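Local coordinates for glycosylation Associate Protein 3 (Streptococcus agalactiae serotype V, PDB 6OYC) that probably takes part, in a complex with its partner Gap proteins, in the glycosylation and accessory Sec secretion of bacterial surface glycoproteins, perhaps by binding sugar, at residues K171-Y176 against I227-Q232. Sequence-based numbering, arbitrary orientation.
Sequences KKDSVY and IAYGTQ
The phenolic oxygen of Tyr229 is held by two hydrogen bonds: OH donates to Asp173 OD2 at 2.5 Å, and it is also hydrogen-bonded to the backbone N of Glu170, just ahead of the short helix 171-174. The hydroxyl thus acts as donor to Asp173 and as acceptor from the amide of Glu170. Asp173 and Tyr229 reach for each other from opposite directions. Asp173 OD2 comes in at the ring edge, in the ring plane, 3.3 Å from Tyr229 CE2, and the carboxylate lies only 12° from coplanar with the ring. OD2 accepts through its anti lone pair, the one turned away from OD1. The tyrosine gets there by setting CG between its backbone N and carbonyl carbon (chi1 62°), which carries the ring across a gap where even the nearest pair of CA atoms, those of Asp173 and Gly230, is 10.0 Å apart. One side chain from each segment closes this gap, and the two segments bury just 78 Å² between them. Tyr229 follows strand 223-227 and Glu170 follows strand 163-168, neighbours in the parallel five-stranded sheet; the bond thus ties the turn leading into helix 231-243 to helix 171-174, beyond the ends of these two strands.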
ATOM      1  N   LYS C 171      -0.669   5.112  -3.879  1.00 44.87           N
ATOM      2  CA  LYS C 171      -1.799   4.419  -4.488  1.00 50.16           C
ATOM      3  C   LYS C 171      -3.004   4.413  -3.561  1.00 53.72           C
ATOM      4  O   LYS C 171      -4.130   4.696  -3.982  1.00 55.32           O
ATOM      5  CB  LYS C 171      -1.398   2.989  -4.864  1.00 52.34           C
ATOM      6  CG  LYS C 171      -2.491   2.191  -5.574  1.00 54.83           C
ATOM      7  CD  LYS C 171      -2.954   1.041  -4.696  1.00 56.71           C
ATOM      8  CE  LYS C 171      -4.101   0.261  -5.332  1.00 60.62           C
ATOM      9  NZ  LYS C 171      -4.780  -0.629  -4.337  1.00 55.45           N
ATOM     10  N   LYS C 172      -2.784   4.099  -2.285  1.00 54.50           N
ATOM     11  CA  LYS C 172      -3.895   4.076  -1.346  1.00 54.25           C
ATOM     12  C   LYS C 172      -4.492   5.458  -1.121  1.00 56.06           C
ATOM     13  O   LYS C 172      -5.655   5.552  -0.714  1.00 56.70           O
ATOM     14  CB  LYS C 172      -3.444   3.451  -0.033  1.00 47.19           C
ATOM     15  CG  LYS C 172      -2.866   2.056  -0.225  1.00 50.22           C
ATOM     16  CD  LYS C 172      -2.267   1.581   1.072  1.00 46.11           C
ATOM     17  CE  LYS C 172      -1.478   0.301   0.941  1.00 48.68           C
ATOM     18  NZ  LYS C 172      -0.871  -0.003   2.286  1.00 48.02           N
ATOM     19  N   ASP C 173      -3.741   6.525  -1.398  1.00 50.42           N
ATOM     20  CA  ASP C 173      -4.296   7.867  -1.314  1.00 51.83           C
ATOM     21  C   ASP C 173      -5.023   8.280  -2.580  1.00 57.08           C
ATOM     22  O   ASP C 173      -5.894   9.151  -2.515  1.00 58.21           O
ATOM     23  CB  ASP C 173      -3.206   8.907  -1.060  1.00 48.88           C
ATOM     24  CG  ASP C 173      -2.654   8.858   0.336  1.00 51.86           C
ATOM     25  OD1 ASP C 173      -3.317   8.305   1.245  1.00 56.73           O
ATOM     26  OD2 ASP C 173      -1.533   9.380   0.514  1.00 49.30           O
ATOM     27  N   SER C 174      -4.651   7.712  -3.733  1.00 57.37           N
ATOM     28  CA  SER C 174      -5.210   8.178  -4.997  1.00 59.32           C
ATOM     29  C   SER C 174      -6.705   7.921  -5.052  1.00 61.57           C
ATOM     30  O   SER C 174      -7.470   8.737  -5.571  1.00 58.05           O
ATOM     31  CB  SER C 174      -4.499   7.503  -6.173  1.00 59.37           C
ATOM     32  OG  SER C 174      -4.790   6.115  -6.245  1.00 60.36           O
ATOM     33  N   VAL C 175      -7.136   6.815  -4.465  1.00 65.16           N
ATOM     34  CA  VAL C 175      -8.535   6.418  -4.385  1.00 65.96           C
ATOM     35  C   VAL C 175      -9.366   7.502  -3.700  1.00 68.99           C
ATOM     36  O   VAL C 175     -10.598   7.471  -3.763  1.00 66.96           O
ATOM     37  CB  VAL C 175      -8.612   5.062  -3.661  1.00 71.46           C
ATOM     38  CG1 VAL C 175     -10.020   4.500  -3.623  1.00 73.98           C
ATOM     39  CG2 VAL C 175      -7.647   4.050  -4.325  1.00 73.89           C
ATOM     40  N   TYR C 176      -8.699   8.474  -3.060  1.00 71.30           N
ATOM     41  CA  TYR C 176      -9.369   9.471  -2.227  1.00 72.04           C
ATOM     42  C   TYR C 176      -9.140  10.900  -2.713  1.00 79.17           C
ATOM     43  O   TYR C 176      -9.980  11.460  -3.426  1.00 88.95           O
ATOM     44  CB  TYR C 176      -8.915   9.320  -0.762  1.00 73.09           C
ATOM     45  CG  TYR C 176      -9.387   8.009  -0.172  1.00 66.52           C
ATOM     46  CD1 TYR C 176      -8.688   6.825  -0.403  1.00 65.92           C
ATOM     47  CD2 TYR C 176     -10.568   7.937   0.550  1.00 64.94           C
ATOM     48  CE1 TYR C 176      -9.143   5.606   0.099  1.00 64.23           C
ATOM     49  CE2 TYR C 176     -11.029   6.729   1.053  1.00 64.11           C
ATOM     50  CZ  TYR C 176     -10.312   5.568   0.825  1.00 61.51           C
ATOM     51  OH  TYR C 176     -10.762   4.367   1.315  1.00 63.77           O
ATOM     52  N   ILE C 227       7.803  15.376  -7.054  1.00 41.07           N
ATOM     53  CA  ILE C 227       7.571  15.562  -5.623  1.00 38.46           C
ATOM     54  C   ILE C 227       6.870  14.333  -5.055  1.00 42.85           C
ATOM     55  O   ILE C 227       5.908  13.822  -5.648  1.00 41.48           O
ATOM     56  CB  ILE C 227       6.715  16.814  -5.358  1.00 44.48           C
ATOM     57  CG1 ILE C 227       7.356  18.054  -5.981  1.00 48.01           C
ATOM     58  CG2 ILE C 227       6.467  17.002  -3.864  1.00 41.15           C
ATOM     59  CD1 ILE C 227       6.399  18.827  -6.851  1.00 45.38           C
ATOM     60  N   ALA C 228       7.326  13.882  -3.884  1.00 44.67           N
ATOM     61  CA  ALA C 228       6.670  12.796  -3.165  1.00 40.87           C
ATOM     62  C   ALA C 228       6.661  13.078  -1.666  1.00 40.57           C
ATOM     63  O   ALA C 228       7.424  13.905  -1.163  1.00 40.17           O
ATOM     64  CB  ALA C 228       7.351  11.462  -3.438  1.00 41.18           C
ATOM     65  N   TYR C 229       5.782  12.359  -0.956  1.00 41.29           N
ATOM     66  CA  TYR C 229       5.574  12.526   0.481  1.00 37.85           C
ATOM     67  C   TYR C 229       5.484  11.219   1.271  1.00 40.68           C
ATOM     68  O   TYR C 229       5.443  11.277   2.505  1.00 40.31           O
ATOM     69  CB  TYR C 229       4.285  13.318   0.736  1.00 37.60           C
ATOM     70  CG  TYR C 229       3.078  12.604   0.206  1.00 40.77           C
ATOM     71  CD1 TYR C 229       2.674  12.775  -1.119  1.00 40.51           C
ATOM     72  CD2 TYR C 229       2.352  11.729   1.012  1.00 38.19           C
ATOM     73  CE1 TYR C 229       1.576  12.113  -1.614  1.00 39.88           C
ATOM     74  CE2 TYR C 229       1.255  11.059   0.519  1.00 39.62           C
ATOM     75  CZ  TYR C 229       0.868  11.256  -0.794  1.00 42.14           C
ATOM     76  OH  TYR C 229      -0.227  10.582  -1.292  1.00 42.25           O
ATOM     77  N   GLY C 230       5.400  10.057   0.608  1.00 39.85           N
ATOM     78  CA  GLY C 230       5.289   8.781   1.283  1.00 36.81           C
ATOM     79  C   GLY C 230       6.332   7.812   0.755  1.00 37.35           C
ATOM     80  O   GLY C 230       7.097   8.136  -0.154  1.00 36.96           O
ATOM     81  N   THR C 231       6.317   6.599   1.318  1.00 35.22           N
ATOM     82  CA  THR C 231       7.456   5.701   1.164  1.00 34.96           C
ATOM     83  C   THR C 231       7.649   5.274  -0.291  1.00 36.78           C
ATOM     84  O   THR C 231       8.774   5.294  -0.806  1.00 34.48           O
ATOM     85  CB  THR C 231       7.309   4.480   2.094  1.00 36.46           C
ATOM     86  OG1 THR C 231       6.105   3.774   1.792  1.00 37.67           O
ATOM     87  CG2 THR C 231       7.247   4.911   3.557  1.00 34.04           C
ATOM     88  N   GLN C 232       6.571   4.894  -0.982  1.00 35.29           N
ATOM     89  CA  GLN C 232       6.742   4.415  -2.353  1.00 35.05           C
ATOM     90  C   GLN C 232       7.009   5.561  -3.329  1.00 38.82           C
ATOM     91  O   GLN C 232       7.791   5.398  -4.275  1.00 35.62           O
ATOM     92  CB  GLN C 232       5.524   3.606  -2.793  1.00 37.26           C
ATOM     93  CG  GLN C 232       5.477   2.177  -2.202  1.00 39.77           C
ATOM     94  CD  GLN C 232       6.667   1.326  -2.617  1.00 40.44           C
ATOM     95  OE1 GLN C 232       7.051   1.322  -3.781  1.00 42.10           O
ATOM     96  NE2 GLN C 232       7.262   0.610  -1.665  1.00 40.23           N
TER